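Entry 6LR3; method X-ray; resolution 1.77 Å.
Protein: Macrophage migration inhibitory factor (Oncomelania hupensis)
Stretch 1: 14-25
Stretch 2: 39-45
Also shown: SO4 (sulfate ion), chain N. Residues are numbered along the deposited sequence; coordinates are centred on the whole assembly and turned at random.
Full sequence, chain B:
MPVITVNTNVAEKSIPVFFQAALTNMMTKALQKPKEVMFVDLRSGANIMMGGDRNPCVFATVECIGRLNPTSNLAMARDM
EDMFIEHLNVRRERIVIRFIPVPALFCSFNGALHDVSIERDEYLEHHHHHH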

# COMPACT_ATOMS: atom_id res chain seq x y z
N SER B 14 16.32 12.40 -10.46
CA SER B 14 17.59 11.96 -9.83
C SER B 14 17.79 10.45 -10.01
O SER B 14 18.88 9.98 -9.69
N ILE B 15 16.78 9.72 -10.45
CA ILE B 15 16.80 8.23 -10.46
C ILE B 15 17.17 7.75 -11.84
O ILE B 15 16.58 8.16 -12.83
N PRO B 16 18.13 6.81 -11.95
CA PRO B 16 18.49 6.26 -13.24
C PRO B 16 17.27 5.68 -13.95
O PRO B 16 16.42 5.05 -13.32
N VAL B 17 17.22 5.88 -15.26
CA VAL B 17 16.02 5.47 -16.05
C VAL B 17 15.86 3.94 -15.97
O VAL B 17 14.73 3.50 -16.14
N PHE B 18 16.94 3.18 -15.72
CA PHE B 18 16.88 1.70 -15.74
C PHE B 18 16.67 1.16 -14.33
O PHE B 18 16.70 -0.05 -14.17
N PHE B 19 16.41 2.00 -13.35
CA PHE B 19 16.24 1.57 -11.93
C PHE B 19 15.16 0.49 -11.84
O PHE B 19 15.44 -0.58 -11.29
N GLN B 20 13.96 0.74 -12.36
CA GLN B 20 12.87 -0.27 -12.21
C GLN B 20 13.22 -1.56 -12.96
O GLN B 20 12.93 -2.64 -12.43
N ALA B 21 13.82 -1.48 -14.14
CA ALA B 21 14.29 -2.65 -14.92
C ALA B 21 15.32 -3.41 -14.11
O ALA B 21 15.26 -4.65 -14.05
N ALA B 22 16.26 -2.72 -13.48
CA ALA B 22 17.36 -3.36 -12.73
C ALA B 22 16.76 -4.05 -11.51
O ALA B 22 17.16 -5.20 -11.21
N LEU B 23 15.84 -3.39 -10.83
CA LEU B 23 15.18 -3.96 -9.63
C LEU B 23 14.35 -5.14 -10.05
O LEU B 23 14.39 -6.16 -9.34
N THR B 24 13.63 -5.05 -11.18
CA THR B 24 12.85 -6.17 -11.73
C THR B 24 13.77 -7.37 -11.88
O THR B 24 13.42 -8.45 -11.40
N ASN B 25 14.89 -7.19 -12.56
CA ASN B 25 15.82 -8.30 -12.87
C ASN B 25 16.38 -8.87 -11.56
O ASN B 25 16.40 -10.08 -11.41
N PHE B 39 6.02 -6.90 -10.72
CA PHE B 39 5.72 -5.47 -10.80
C PHE B 39 6.74 -4.70 -9.99
O PHE B 39 7.15 -5.14 -8.88
N VAL B 40 7.12 -3.53 -10.49
CA VAL B 40 7.87 -2.54 -9.70
C VAL B 40 7.10 -1.23 -9.81
O VAL B 40 7.00 -0.68 -10.91
N ASP B 41 6.56 -0.82 -8.68
CA ASP B 41 5.73 0.40 -8.53
C ASP B 41 6.60 1.43 -7.82
O ASP B 41 6.84 1.30 -6.62
N LEU B 42 7.13 2.37 -8.58
CA LEU B 42 8.04 3.41 -8.06
C LEU B 42 7.26 4.68 -7.75
O LEU B 42 6.71 5.28 -8.64
N ARG B 43 7.22 5.03 -6.48
CA ARG B 43 6.67 6.32 -6.01
C ARG B 43 7.87 7.21 -5.68
O ARG B 43 8.38 7.17 -4.57
N SER B 44 8.31 7.94 -6.68
CA SER B 44 9.44 8.89 -6.48
C SER B 44 8.86 10.29 -6.24
O SER B 44 7.67 10.52 -6.56
N GLY B 45 9.66 11.14 -5.64
CA GLY B 45 9.23 12.49 -5.24
C GLY B 45 8.05 12.40 -4.30
O GLY B 45 7.25 13.36 -4.23

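The first turns of a helix, residues 19-25 of a helix that runs on, lie over a strand, 39-43, with the two axes 8.5 Å apart at closest approach and their N-to-C directions 142° apart, nearer antiparallel than parallel. The alternation of the strand sets the first rule of this contact. V40 and L42 point their CA-to-CB bonds toward the helix, while F39 and D41 point away and bury nothing against it. The two inward residues carry all of the strand's share of the 377 Å² buried between the stretches.

V40 is the centre, with 104 Å² covered. Its chi1 is t, and its two methyls meet different neighbours on the helix. CG1 lies 3.7 Å from CG of Q20 and 3.9 Å from CD2 of L23, whereas CG2 comes within 3.2 Å of OG1 of T24. A beta-branched residue thus fills a place where Q20, L23 and T24 converge, three residues spaced i, i+3 and i+4 on one side of the helix. L23, with chi1 t and chi2 p, points toward the strand and adds an apolar contact; T24 leaves sideways in the m rotamer. The close approach of the threonine oxygen to a methyl is not a polar interaction: OG1 donates its hydrogen bond back along the helix, to O of Q20 at 2.8 Å, so the hydroxyl is satisfied while it packs against valine.

L42, next in area at 76 Å², has chi1 t and chi2 p, which set its methyls beside the start of the helix and the loop before it. Its CD1 sits 4.0 Å from CE2 of F19, at the edge of the ring and near its plane. F19 begins sideways, but its t rotamer brings the ring end nearer to the strand. CD2 of L42 lies 4.2 Å from CD1 of I15, which points inward from the loop with chi1 m and chi2 t. The same I15 CD1 reaches CB of S44 at 3.6 Å, so one extended isoleucine continues the packing past the end of the strand.

Q20 supplies the third large share, 69 Å², and the one hydrogen bond across the stretches. Pointing toward the strand with chi1 m and chi2 t, it lays its aliphatic part on V40 and sends NE2 to the backbone O of V40 at 3.2 Å, with an angle of 153° at the hydrogen. NE2 also lies 3.8 Å from CB of L42. The amide therefore pays for its burial: both OE1 and NE2 also find hydrogen bonds elsewhere in the structure.

Charge is kept off this interface. D41, directed away, receives R43 NH2 at its OD2 in a 3.0 Å salt bridge, joined by a weak hydrogen bond from R43 NE to D41 OD1 at 3.0 Å. The same guanidinium binds a sulfate, probably from the crystallisation liquor, through NH1 to O3 and NH2 to O1, each at 2.8 Å.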

# COMPACT_ATOMS: atom_id res chain seq x y z
CB SER B 14 17.63 12.28 -8.38
OG SER B 14 17.44 13.68 -8.17
CB ILE B 15 15.44 7.68 -10.02
CG1 ILE B 15 15.07 8.23 -8.64
CG2 ILE B 15 15.46 6.15 -10.03
CD1 ILE B 15 13.74 7.77 -8.14
CB PRO B 16 19.51 5.18 -12.90
CG PRO B 16 20.13 5.68 -11.65
CD PRO B 16 18.97 6.25 -10.89
CB VAL B 17 16.15 5.93 -17.52
CG1 VAL B 17 16.12 7.44 -17.61
CG2 VAL B 17 17.41 5.38 -18.17
CB PHE B 18 18.10 1.09 -16.42
CG PHE B 18 19.40 1.36 -15.73
CD1 PHE B 18 20.11 2.53 -15.94
CD2 PHE B 18 19.94 0.40 -14.89
CE1 PHE B 18 21.35 2.70 -15.34
CE2 PHE B 18 21.14 0.61 -14.24
CZ PHE B 18 21.84 1.76 -14.48
CB PHE B 19 15.90 2.76 -11.04
CG PHE B 19 15.60 2.37 -9.62
CD1 PHE B 19 16.53 1.78 -8.79
CD2 PHE B 19 14.33 2.52 -9.14
CE1 PHE B 19 16.23 1.45 -7.48
CE2 PHE B 19 14.04 2.33 -7.80
CZ PHE B 19 14.98 1.74 -6.99
CB GLN B 20 11.54 0.27 -12.71
CG GLN B 20 10.89 1.22 -11.73
CD GLN B 20 9.87 2.06 -12.45
OE1 GLN B 20 10.27 2.97 -13.21
NE2 GLN B 20 8.59 1.74 -12.26
CB ALA B 21 14.86 -2.20 -16.25
CB ALA B 22 18.42 -2.35 -12.33
CB LEU B 23 14.38 -2.84 -8.96
CG LEU B 23 13.76 -3.18 -7.62
CD1 LEU B 23 14.81 -3.73 -6.68
CD2 LEU B 23 13.13 -1.93 -7.04
CB THR B 24 12.22 -5.82 -13.08
OG1 THR B 24 11.24 -4.79 -12.88
CG2 THR B 24 11.54 -7.01 -13.70
CB ASN B 25 16.93 -7.84 -13.81
CG ASN B 25 16.39 -7.63 -15.22
OD1 ASN B 25 15.34 -8.16 -15.55
ND2 ASN B 25 17.02 -6.76 -15.99
CB PHE B 39 4.36 -5.15 -10.20
CG PHE B 39 3.16 -5.74 -10.89
CD1 PHE B 39 2.77 -7.03 -10.64
CD2 PHE B 39 2.36 -4.95 -11.70
CE1 PHE B 39 1.60 -7.55 -11.20
CE2 PHE B 39 1.21 -5.45 -12.27
CZ PHE B 39 0.82 -6.75 -12.00
CB VAL B 40 9.34 -2.38 -10.13
CG1 VAL B 40 10.01 -1.35 -9.23
CG2 VAL B 40 10.08 -3.70 -10.06
CB ASP B 41 4.45 0.02 -7.80
CG ASP B 41 3.44 1.14 -7.67
OD1 ASP B 41 3.78 2.25 -8.06
OD2 ASP B 41 2.35 0.85 -7.12
CB LEU B 42 9.14 3.69 -9.09
CG LEU B 42 10.10 4.82 -8.73
CD1 LEU B 42 10.80 4.58 -7.41
CD2 LEU B 42 11.11 5.01 -9.84
CB ARG B 43 5.76 6.15 -4.79
CG ARG B 43 4.48 5.39 -5.08
CD ARG B 43 4.69 3.89 -5.06
NE ARG B 43 3.46 3.13 -5.20
CZ ARG B 43 2.66 2.78 -4.20
NH1 ARG B 43 2.93 3.12 -2.94
NH2 ARG B 43 1.60 2.02 -4.47
CB SER B 44 10.37 8.84 -7.66
OG SER B 44 9.69 9.26 -8.80
S SO4 N . 0.13 1.56 -0.95
O1 SO4 N . -0.00 1.21 -2.37
O2 SO4 N . -0.85 2.58 -0.59
O3 SO4 N . 1.46 2.14 -0.75
O4 SO4 N . -0.00 0.40 -0.13